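Local coordinates for LPS-assembly lipoprotein LptE (Acinetobacter baumannii, PDB 5TSE) that probably binds lipopolysaccharide and, together with LptD, takes part in its assembly at the surface of the outer membrane, at residues Q30-L35 against V40-D45; L72-T77 against D123-Q128; F78-R83 against K87-R92; R92-A97 against T130-A135. All blocks are in the same frame, centred on the assembly; numbering follows the deposited sequence.

Contact 1 of 4, residues Q30-L35 against V40-D45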
# COMPACT_ATOMS: atom_id res chain seq x y z
N GLN A 30 -0.36 2.92 8.88
CA GLN A 30 -0.62 1.49 8.77
C GLN A 30 0.63 0.70 8.36
O GLN A 30 0.84 -0.41 8.85
CB GLN A 30 -1.80 1.22 7.82
CG GLN A 30 -3.08 1.91 8.27
CD GLN A 30 -3.56 1.44 9.64
OE1 GLN A 30 -4.19 0.39 9.76
NE2 GLN A 30 -3.30 2.24 10.66
N LEU A 31 1.47 1.26 7.48
CA LEU A 31 2.69 0.54 7.09
C LEU A 31 3.59 0.33 8.27
O LEU A 31 4.19 -0.73 8.40
CB LEU A 31 3.49 1.29 6.04
CG LEU A 31 2.96 1.26 4.63
CD1 LEU A 31 3.77 2.20 3.74
CD2 LEU A 31 2.96 -0.16 4.10
N LYS A 32 3.67 1.34 9.13
CA LYS A 32 4.53 1.27 10.31
C LYS A 32 4.10 0.18 11.29
O LYS A 32 4.94 -0.62 11.70
CB LYS A 32 4.61 2.64 11.01
CG LYS A 32 5.45 3.65 10.25
CD LYS A 32 5.50 5.00 10.95
CE LYS A 32 6.40 5.97 10.20
NZ LYS A 32 6.41 7.32 10.81
N VAL A 33 2.81 0.13 11.64
CA VAL A 33 2.34 -0.90 12.58
C VAL A 33 2.63 -2.31 12.06
O VAL A 33 3.20 -3.13 12.77
CB VAL A 33 0.84 -0.75 12.98
CG1 VAL A 33 0.58 0.62 13.58
CG2 VAL A 33 -0.10 -0.98 11.80
N TYR A 34 2.31 -2.55 10.79
CA TYR A 34 2.51 -3.86 10.17
C TYR A 34 3.99 -4.21 9.91
O TYR A 34 4.40 -5.35 10.14
CB TYR A 34 1.66 -4.02 8.89
CG TYR A 34 0.18 -3.87 9.15
CD1 TYR A 34 -0.45 -4.65 10.12
CD2 TYR A 34 -0.61 -3.01 8.41
CE1 TYR A 34 -1.81 -4.54 10.38
CE2 TYR A 34 -1.98 -2.89 8.66
CZ TYR A 34 -2.57 -3.67 9.65
OH TYR A 34 -3.92 -3.58 9.91
N LEU A 35 4.78 -3.25 9.45
CA LEU A 35 6.22 -3.50 9.24
C LEU A 35 6.89 -3.90 10.55
O LEU A 35 7.59 -4.92 10.60
CB LEU A 35 6.93 -2.29 8.63
CG LEU A 35 6.71 -2.04 7.13
CD1 LEU A 35 7.22 -0.67 6.74
CD2 LEU A 35 7.37 -3.12 6.28
N VAL A 40 10.46 -5.82 11.27
CA VAL A 40 11.23 -4.77 10.58
C VAL A 40 11.43 -3.63 11.58
O VAL A 40 10.57 -3.36 12.41
CB VAL A 40 10.50 -4.25 9.32
CG1 VAL A 40 11.30 -3.15 8.64
CG2 VAL A 40 10.24 -5.40 8.35
N GLN A 41 12.58 -2.97 11.50
CA GLN A 41 12.90 -1.87 12.40
C GLN A 41 12.97 -0.56 11.62
O GLN A 41 13.74 -0.46 10.66
CB GLN A 41 14.24 -2.13 13.08
CG GLN A 41 14.57 -1.12 14.18
CD GLN A 41 15.96 -1.33 14.76
OE1 GLN A 41 16.66 -2.28 14.39
NE2 GLN A 41 16.36 -0.45 15.68
N LEU A 42 12.16 0.43 12.01
CA LEU A 42 12.17 1.74 11.36
C LEU A 42 13.47 2.42 11.74
O LEU A 42 13.68 2.78 12.90
CB LEU A 42 10.98 2.59 11.80
CG LEU A 42 9.60 2.06 11.44
CD1 LEU A 42 8.53 2.97 12.04
CD2 LEU A 42 9.44 1.93 9.93
N SER A 43 14.34 2.59 10.75
CA SER A 43 15.65 3.16 10.99
C SER A 43 16.08 4.15 9.92
O SER A 43 15.57 4.14 8.78
CB SER A 43 16.66 2.02 11.06
OG SER A 43 17.94 2.46 11.47
N ASN A 44 17.02 5.01 10.31
CA ASN A 44 17.63 6.01 9.45
C ASN A 44 19.15 5.74 9.37
O ASN A 44 19.89 6.54 8.80
CB ASN A 44 17.39 7.42 9.99
CG ASN A 44 15.93 7.69 10.28
OD1 ASN A 44 15.32 7.03 11.12
ND2 ASN A 44 15.35 8.69 9.61
N ASP A 45 19.59 4.61 9.94
CA ASP A 45 21.00 4.22 9.94
C ASP A 45 21.51 4.01 8.53
O ASP A 45 20.76 3.58 7.65
CB ASP A 45 21.22 2.94 10.77
CG ASP A 45 20.85 3.12 12.24
OD1 ASP A 45 20.71 4.28 12.71
OD2 ASP A 45 20.70 2.08 12.94

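Contact 2 of 4, residues L72-T77 against D123-Q128. With FMT (formic acid), chain D.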
# COMPACT_ATOMS: atom_id res chain seq x y z
N LEU A 72 -14.07 1.55 -4.84
CA LEU A 72 -13.02 2.34 -4.23
C LEU A 72 -11.72 1.57 -4.33
O LEU A 72 -11.57 0.51 -3.73
CB LEU A 72 -13.40 2.61 -2.77
CG LEU A 72 -14.78 3.29 -2.61
CD1 LEU A 72 -15.24 3.27 -1.17
CD2 LEU A 72 -14.80 4.71 -3.15
N ARG A 73 -10.79 2.08 -5.12
CA ARG A 73 -9.52 1.40 -5.31
C ARG A 73 -8.35 2.23 -4.85
O ARG A 73 -8.40 3.45 -4.89
CB ARG A 73 -9.32 1.09 -6.80
CG ARG A 73 -8.00 0.40 -7.14
CD ARG A 73 -7.87 0.02 -8.62
NE ARG A 73 -9.03 -0.73 -9.07
CZ ARG A 73 -9.30 -2.00 -8.75
NH1 ARG A 73 -8.50 -2.71 -7.95
NH2 ARG A 73 -10.40 -2.56 -9.23
N LEU A 74 -7.29 1.53 -4.45
CA LEU A 74 -6.02 2.16 -4.12
C LEU A 74 -4.95 1.32 -4.79
O LEU A 74 -4.91 0.10 -4.64
CB LEU A 74 -5.79 2.27 -2.61
CG LEU A 74 -4.51 3.00 -2.18
CD1 LEU A 74 -4.29 4.30 -2.94
CD2 LEU A 74 -4.53 3.27 -0.67
N THR A 75 -4.09 1.97 -5.55
CA THR A 75 -3.03 1.30 -6.28
C THR A 75 -1.69 1.89 -5.88
O THR A 75 -1.56 3.10 -5.79
CB THR A 75 -3.27 1.48 -7.78
OG1 THR A 75 -4.57 0.95 -8.11
CG2 THR A 75 -2.18 0.81 -8.61
N VAL A 76 -0.71 1.04 -5.62
CA VAL A 76 0.63 1.52 -5.22
C VAL A 76 1.77 0.78 -5.93
O VAL A 76 1.77 -0.45 -6.01
CB VAL A 76 0.85 1.42 -3.68
CG1 VAL A 76 2.31 1.68 -3.31
CG2 VAL A 76 -0.03 2.40 -2.94
N THR A 77 2.72 1.55 -6.44
CA THR A 77 3.93 1.01 -7.07
C THR A 77 5.07 1.37 -6.13
O THR A 77 5.19 2.51 -5.68
CB THR A 77 4.16 1.58 -8.48
OG1 THR A 77 3.05 1.23 -9.33
CG2 THR A 77 5.45 1.03 -9.10
N ASP A 123 -5.80 -0.27 4.69
CA ASP A 123 -5.32 -1.31 5.60
C ASP A 123 -4.90 -2.57 4.82
O ASP A 123 -3.79 -3.06 4.98
CB ASP A 123 -6.41 -1.66 6.60
CG ASP A 123 -5.91 -2.54 7.70
OD1 ASP A 123 -5.04 -2.06 8.47
OD2 ASP A 123 -6.40 -3.68 7.83
N ASP A 124 -5.80 -3.05 3.97
CA ASP A 124 -5.57 -4.23 3.11
C ASP A 124 -4.27 -4.04 2.35
O ASP A 124 -3.38 -4.89 2.39
CB ASP A 124 -6.79 -4.40 2.16
CG ASP A 124 -6.65 -5.57 1.14
OD1 ASP A 124 -5.53 -5.98 0.79
OD2 ASP A 124 -7.70 -6.06 0.64
N LEU A 125 -4.14 -2.90 1.68
CA LEU A 125 -2.95 -2.62 0.90
C LEU A 125 -1.69 -2.54 1.77
O LEU A 125 -0.65 -3.04 1.37
CB LEU A 125 -3.12 -1.35 0.05
CG LEU A 125 -1.97 -1.05 -0.92
CD1 LEU A 125 -1.67 -2.27 -1.80
CD2 LEU A 125 -2.30 0.14 -1.79
N ALA A 126 -1.78 -1.94 2.96
CA ALA A 126 -0.61 -1.87 3.86
C ALA A 126 -0.09 -3.29 4.17
O ALA A 126 1.13 -3.53 4.19
CB ALA A 126 -0.97 -1.14 5.15
N GLN A 127 -1.02 -4.22 4.39
CA GLN A 127 -0.69 -5.61 4.69
C GLN A 127 -0.05 -6.31 3.47
O GLN A 127 0.90 -7.05 3.65
CB GLN A 127 -1.93 -6.38 5.21
CG GLN A 127 -2.51 -5.77 6.48
CD GLN A 127 -3.64 -6.58 7.11
OE1 GLN A 127 -3.57 -7.80 7.19
NE2 GLN A 127 -4.67 -5.89 7.58
N GLN A 128 -0.55 -6.06 2.26
CA GLN A 128 0.06 -6.67 1.05
C GLN A 128 1.48 -6.18 0.82
O GLN A 128 2.36 -6.94 0.44
CB GLN A 128 -0.72 -6.39 -0.24
CG GLN A 128 -2.11 -6.98 -0.35
CD GLN A 128 -2.75 -6.60 -1.69
OE1 GLN A 128 -2.23 -6.94 -2.77
NE2 GLN A 128 -3.86 -5.91 -1.63
C FMT D . 0.15 3.66 -9.94
O1 FMT D . 1.08 2.88 -9.85
O2 FMT D . -0.47 4.05 -8.84

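Contact 3 of 4, residues F78-R83 against K87-R92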
# COMPACT_ATOMS: atom_id res chain seq x y z
N PHE A 78 5.89 0.39 -5.79
CA PHE A 78 6.99 0.63 -4.88
C PHE A 78 8.17 -0.28 -5.18
O PHE A 78 8.02 -1.35 -5.78
CB PHE A 78 6.54 0.40 -3.45
CG PHE A 78 6.30 -1.05 -3.11
CD1 PHE A 78 5.08 -1.65 -3.40
CD2 PHE A 78 7.30 -1.80 -2.50
CE1 PHE A 78 4.87 -2.99 -3.10
CE2 PHE A 78 7.09 -3.14 -2.18
CZ PHE A 78 5.87 -3.73 -2.49
N GLN A 79 9.35 0.14 -4.74
CA GLN A 79 10.56 -0.64 -4.93
C GLN A 79 11.49 -0.33 -3.78
O GLN A 79 11.49 0.78 -3.26
CB GLN A 79 11.22 -0.28 -6.26
CG GLN A 79 11.81 1.12 -6.34
CD GLN A 79 12.27 1.51 -7.73
OE1 GLN A 79 12.08 0.77 -8.70
NE2 GLN A 79 12.88 2.69 -7.84
N ILE A 80 12.28 -1.31 -3.37
CA ILE A 80 13.25 -1.09 -2.31
C ILE A 80 14.51 -0.47 -2.94
O ILE A 80 14.95 -0.87 -4.02
CB ILE A 80 13.68 -2.38 -1.60
CG1 ILE A 80 12.47 -3.14 -1.05
CG2 ILE A 80 14.65 -2.06 -0.47
CD1 ILE A 80 11.72 -2.43 0.04
N GLU A 81 15.07 0.51 -2.24
CA GLU A 81 16.30 1.16 -2.65
C GLU A 81 17.18 1.24 -1.42
O GLU A 81 16.67 1.16 -0.30
CB GLU A 81 16.05 2.60 -3.11
CG GLU A 81 15.20 2.75 -4.36
CD GLU A 81 15.02 4.20 -4.77
OE1 GLU A 81 15.52 5.10 -4.05
OE2 GLU A 81 14.39 4.45 -5.81
N ASP A 82 18.48 1.37 -1.63
CA ASP A 82 19.41 1.56 -0.51
C ASP A 82 19.52 3.07 -0.29
O ASP A 82 18.96 3.85 -1.06
CB ASP A 82 20.78 0.92 -0.79
CG ASP A 82 21.50 1.52 -1.98
OD1 ASP A 82 21.16 2.65 -2.38
OD2 ASP A 82 22.41 0.87 -2.52
N ARG A 83 20.27 3.48 0.72
CA ARG A 83 20.41 4.91 1.02
C ARG A 83 21.31 5.71 0.05
O ARG A 83 21.46 6.91 0.22
CB ARG A 83 20.83 5.09 2.47
CG ARG A 83 19.74 4.60 3.42
CD ARG A 83 20.18 4.68 4.87
NE ARG A 83 20.56 6.04 5.22
CZ ARG A 83 19.72 7.00 5.59
NH1 ARG A 83 18.41 6.79 5.67
NH2 ARG A 83 20.21 8.20 5.88
N LYS A 87 18.59 1.19 -6.96
CA LYS A 87 17.39 0.40 -6.97
C LYS A 87 17.84 -1.01 -6.68
O LYS A 87 18.73 -1.51 -7.37
CB LYS A 87 16.74 0.49 -8.34
CG LYS A 87 15.43 -0.27 -8.47
CD LYS A 87 14.80 -0.14 -9.86
CE LYS A 87 15.62 -0.84 -10.94
NZ LYS A 87 14.92 -0.78 -12.25
N ILE A 88 17.29 -1.65 -5.65
CA ILE A 88 17.70 -3.04 -5.36
C ILE A 88 16.64 -4.08 -5.78
O ILE A 88 16.95 -5.27 -5.85
CB ILE A 88 18.21 -3.23 -3.91
CG1 ILE A 88 17.09 -3.27 -2.88
CG2 ILE A 88 19.22 -2.13 -3.57
CD1 ILE A 88 17.59 -3.70 -1.52
N THR A 89 15.42 -3.64 -6.06
CA THR A 89 14.35 -4.53 -6.56
C THR A 89 13.64 -3.80 -7.67
O THR A 89 13.66 -2.58 -7.72
CB THR A 89 13.26 -4.86 -5.53
OG1 THR A 89 12.44 -3.71 -5.31
CG2 THR A 89 13.85 -5.35 -4.23
N GLU A 90 12.98 -4.53 -8.56
CA GLU A 90 12.23 -3.86 -9.61
C GLU A 90 10.94 -3.34 -8.98
O GLU A 90 10.53 -3.84 -7.92
CB GLU A 90 11.95 -4.79 -10.79
CG GLU A 90 13.21 -5.25 -11.52
CD GLU A 90 13.99 -4.10 -12.16
OE1 GLU A 90 13.42 -3.01 -12.35
OE2 GLU A 90 15.19 -4.29 -12.48
N PRO A 91 10.31 -2.33 -9.61
CA PRO A 91 9.06 -1.83 -9.06
C PRO A 91 7.99 -2.92 -8.99
O PRO A 91 8.01 -3.84 -9.78
CB PRO A 91 8.63 -0.72 -10.03
CG PRO A 91 9.82 -0.40 -10.86
CD PRO A 91 10.75 -1.57 -10.80
N ARG A 92 7.10 -2.81 -8.02
CA ARG A 92 6.01 -3.75 -7.82
C ARG A 92 4.74 -2.93 -7.64
O ARG A 92 4.71 -2.05 -6.79
CB ARG A 92 6.30 -4.60 -6.58
CG ARG A 92 5.14 -5.43 -6.07
CD ARG A 92 4.62 -6.44 -7.08
NE ARG A 92 5.60 -7.47 -7.41
CZ ARG A 92 5.38 -8.49 -8.22
NH1 ARG A 92 4.20 -8.64 -8.81
NH2 ARG A 92 6.34 -9.38 -8.45

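Contact 4 of 4, residues R92-A97 against T130-A135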
# COMPACT_ATOMS: atom_id res chain seq x y z
N ARG A 92 7.10 -2.81 -8.02
CA ARG A 92 6.01 -3.75 -7.82
C ARG A 92 4.74 -2.93 -7.64
O ARG A 92 4.71 -2.05 -6.79
CB ARG A 92 6.30 -4.60 -6.58
CG ARG A 92 5.14 -5.43 -6.07
CD ARG A 92 4.62 -6.44 -7.08
NE ARG A 92 5.60 -7.47 -7.41
CZ ARG A 92 5.38 -8.49 -8.22
NH1 ARG A 92 4.20 -8.64 -8.81
NH2 ARG A 92 6.34 -9.38 -8.45
N THR A 93 3.70 -3.23 -8.43
CA THR A 93 2.42 -2.53 -8.40
C THR A 93 1.33 -3.40 -7.76
O THR A 93 1.02 -4.47 -8.27
CB THR A 93 1.99 -2.14 -9.83
OG1 THR A 93 2.97 -1.24 -10.38
CG2 THR A 93 0.63 -1.45 -9.85
N LEU A 94 0.74 -2.93 -6.65
CA LEU A 94 -0.32 -3.67 -5.95
C LEU A 94 -1.58 -2.84 -5.88
O LEU A 94 -1.55 -1.64 -6.04
CB LEU A 94 0.10 -4.04 -4.53
CG LEU A 94 1.44 -4.74 -4.38
CD1 LEU A 94 1.63 -5.15 -2.92
CD2 LEU A 94 1.53 -5.94 -5.30
N THR A 95 -2.71 -3.50 -5.62
CA THR A 95 -3.96 -2.81 -5.58
C THR A 95 -4.94 -3.48 -4.63
O THR A 95 -4.91 -4.69 -4.45
CB THR A 95 -4.59 -2.73 -6.99
OG1 THR A 95 -5.70 -1.83 -6.98
CG2 THR A 95 -5.04 -4.10 -7.49
N ALA A 96 -5.79 -2.68 -4.01
CA ALA A 96 -6.82 -3.20 -3.11
C ALA A 96 -8.09 -2.50 -3.50
O ALA A 96 -8.04 -1.37 -3.97
CB ALA A 96 -6.47 -2.93 -1.66
N ALA A 97 -9.23 -3.15 -3.29
CA ALA A 97 -10.49 -2.57 -3.67
C ALA A 97 -11.69 -3.17 -2.97
O ALA A 97 -11.70 -4.35 -2.65
CB ALA A 97 -10.66 -2.73 -5.17
N THR A 130 3.53 -5.00 3.07
CA THR A 130 4.31 -5.59 4.14
C THR A 130 4.56 -7.10 3.89
O THR A 130 5.66 -7.60 4.17
CB THR A 130 3.60 -5.35 5.48
OG1 THR A 130 3.58 -3.93 5.73
CG2 THR A 130 4.31 -6.03 6.59
N ARG A 131 3.56 -7.78 3.36
CA ARG A 131 3.67 -9.21 3.05
C ARG A 131 4.81 -9.43 2.06
O ARG A 131 5.74 -10.19 2.35
CB ARG A 131 2.36 -9.73 2.40
CG ARG A 131 2.23 -11.25 2.28
CD ARG A 131 1.84 -11.94 3.59
NE ARG A 131 0.47 -11.60 4.04
CZ ARG A 131 0.13 -10.63 4.91
NH1 ARG A 131 1.04 -9.85 5.50
NH2 ARG A 131 -1.17 -10.44 5.21
N GLN A 132 4.77 -8.74 0.92
CA GLN A 132 5.79 -8.93 -0.11
C GLN A 132 7.21 -8.58 0.31
O GLN A 132 8.16 -9.11 -0.27
CB GLN A 132 5.43 -8.23 -1.42
CG GLN A 132 4.23 -8.87 -2.10
CD GLN A 132 4.17 -8.59 -3.59
OE1 GLN A 132 5.14 -8.14 -4.19
NE2 GLN A 132 3.04 -8.91 -4.20
N ILE A 133 7.37 -7.71 1.30
CA ILE A 133 8.69 -7.37 1.82
C ILE A 133 9.16 -8.51 2.73
O ILE A 133 10.21 -9.10 2.50
CB ILE A 133 8.66 -6.02 2.58
CG1 ILE A 133 8.48 -4.88 1.58
CG2 ILE A 133 9.94 -5.79 3.37
CD1 ILE A 133 8.25 -3.54 2.22
N SER A 134 8.35 -8.81 3.74
CA SER A 134 8.64 -9.87 4.72
C SER A 134 8.81 -11.26 4.09
O SER A 134 9.58 -12.07 4.59
CB SER A 134 7.53 -9.92 5.77
OG SER A 134 6.27 -10.18 5.15
N ALA A 135 8.09 -11.50 3.00
CA ALA A 135 8.13 -12.77 2.26
C ALA A 135 9.11 -12.75 1.07
O ALA A 135 9.12 -13.69 0.28
CB ALA A 135 6.73 -13.16 1.79

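Contact 1 of 4, residues Q30-L35 against V40-D45
In the beta-alpha-beta unit made by strand 15-19, helix 25-37 and strand 41-42, Lys32 and Leu35 near the end of the helix meet Leu42 and Val40 as the chain turns back into the sheet. The one hydrogen bond between the segments is backbone to backbone: Val40 N donates to Leu35 O at 3.1 Å. It is bent, with 142° at the hydrogen, and the donor lies 33° off the carbonyl plane. Beside it the side chains of Leu35 and Val40 face each other at their roots, CB to CB 4.1 Å. Val40 has its CG1 anti to the backbone N (chi1 179°), which leaves CG2 next to that N and brings it to 3.5 Å from Leu35 O. Both residues are buried, and both also reach strand 15-19, Leu35 on Leu18 and Val40 on Leu16.

Farther out, Leu42 crosses Lys32 at about a right angle. Its CD1 methyl does all the touching, lying 3.6 Å from Lys32 CG and 3.8 Å from Lys32 CD, against the flank of an extended aliphatic chain. The ammonium end of Lys32 passes on to a salt bridge with Glu28, one helical turn back. Beyond the strand the chain bends again in an ST turn, where Ser43 OG accepts from Asp45 N at 3.1 Å. Gln41 and Ser43 are backbone-bonded to strand 15-19, and the return from helix to strand closes a beta-alpha-beta crossover at one margin of the mixed sheet.

Contact 2 of 4, residues L72-T77 against D123-Q128
Leu125 reaches from helix 123-128 to strand 72-77 and lands its CD2 methyl between Leu74 and Val76. Its CG stands opposite the backbone N (chi1 -174°), and with chi2 at 52° CD2 becomes the leading branch, 3.4 Å from Val76 CG2 and 3.6 Å from Leu74 CG. Leu74 has nearly the same conformation (chi1 -176°), but the two leucines cross at about a right angle, so the methyl of Leu125 abuts the branch point of Leu74. Val76 offers CG2, the methyl beside its own backbone N. Leu74 and Val76, two apart, share one face of the strand. This is helix-on-sheet packing: helix 110-134 lies on the face of the sheet that carries Leu74 and Val76, and the axes of the two short segments approach to 9.5 Å and run roughly parallel, N to C.

On the side of the helix toward strand 92-101, Gln128 NE2 donates to Asp124 OD1 at 2.9 Å, meeting it from above the carboxylate plane; that amide also bonds to Thr95 O, while Asp124 OD2 pairs with Arg98. The other face of the strand carries Thr75 and Thr77. There Thr77 OG1 donates to formate O1 at 2.6 Å, and Thr57 bonds the same formate, probably picked up from the crystallisation liquor.

Contact 3 of 4, residues F78-R83 against K87-R92
Phe78 and Arg92 form an antiparallel hydrogen-bonded pair, with Phe78 N to Arg92 O at 2.9 Å and Arg92 N to Phe78 O at 2.8 Å. Farther along, Ile80 O accepts from Ile88 N at 3.0 Å and, weakly, from Thr89 N. The neighbouring Ile80 N is taken by a side chain instead: it donates to Thr89 OG1 at 3.1 Å. With chi1 at 72° that hydroxyl sits between its own backbone N and carbonyl carbon, turned to Ile80 while donating to Glu90 O. Here strand 68-81 folds back toward strand 92-101 as a beta-hairpin, but the returning chain is irregular, and the register slips by two residues between the Phe78-Arg92 pair and the bridge of Glu81 with Lys87.

Among the apolar contacts, Ile80 CG2 meets Ile88 CD1 at 3.5 Å, and Arg92 CB lies over one face of the Phe78 ring, displaced toward its rim. Ile129 and Leu138 also touch that ring.

The polar side chains gather round Gln79. Its OE1 rests on carbon atoms, 3.1 Å from Lys87 CD and 3.3 Å from Pro91 CG, while NE2 donates to the anti lone pair of Glu81 OE2, an oxygen that also pairs with Arg52. Lys87 NZ makes a 2.7 Å salt bridge with Glu90 OE1.

Contact 4 of 4, residues R92-A97 against T130-A135
Backbone stays well apart from backbone here: the nearest CA atoms are those of Arg92, at the start of strand 92-101, and Gln132, in the last turn of helix 110-134, and they are 9.3 Å apart. Side chains bridge that gap, and Gln132 does most of it. Its CG is anti to the carbonyl carbon (chi1 -67°) and the chain beyond runs out extended, so the amide is delivered to the strand, its oxygen on Arg92 and its nitrogen between Arg92 and Leu94.

The oxygen end goes to Arg92. Gln132 OE1 lies 3.3 Å from Arg92 CG and 3.4 Å from Arg92 CD, against the aliphatic part of a chain that is folded at chi2 and chi3. Arg92 NE is also 3.3 Å from Gln132 OE1, but the angle is too poor for a hydrogen bond. The nitrogen end, Gln132 NE2, lies loosely over one face of the Arg92 guanidinium, displaced from its centre, and the guanidinium plane stands 75° from that of the amide. Leu94 and Gln132 extend toward each other, and Gln132 NE2 ends 3.5 Å from Leu94 CD2.

The helix runs to Ser134, and Ala135 is the first residue to leave the helical conformation. Leu138, in the chain that follows, touches both Gln132 and Arg92. Farther along the strand, Leu94 packs on Leu125 and Gln128, and Ala96 on Val121 and Asp124, so strand 92-101 lies against successive turns of helix 110-134 with strand 68-81 bonded at its side.

Overall arrangement
Contacts 2 and 4 are the closest pair, centres about 8 Å apart: helix 110-134 packs on the adjacent strands 68-81 and 92-101, through Leu125 in contact 2 and Gln132 in contact 4, and Val76 O to Leu94 N at 2.8 Å ties the strands together. Contact 3 connects those strands; it shares Arg92 with contact 4 and touches it where Phe78 CE1 lies 3.9 Å from Leu94 CD1. Contact 1, centred about 17 Å from contact 2, belongs to helix 25-37, beside helix 110-134; Gln30 CB packs 3.7 Å from Ala126 CB, and Leu35 meets Thr130 of contact 4. The formate, probably from the crystallisation liquor, lies by Thr77 on the sheet face away from helix 110-134.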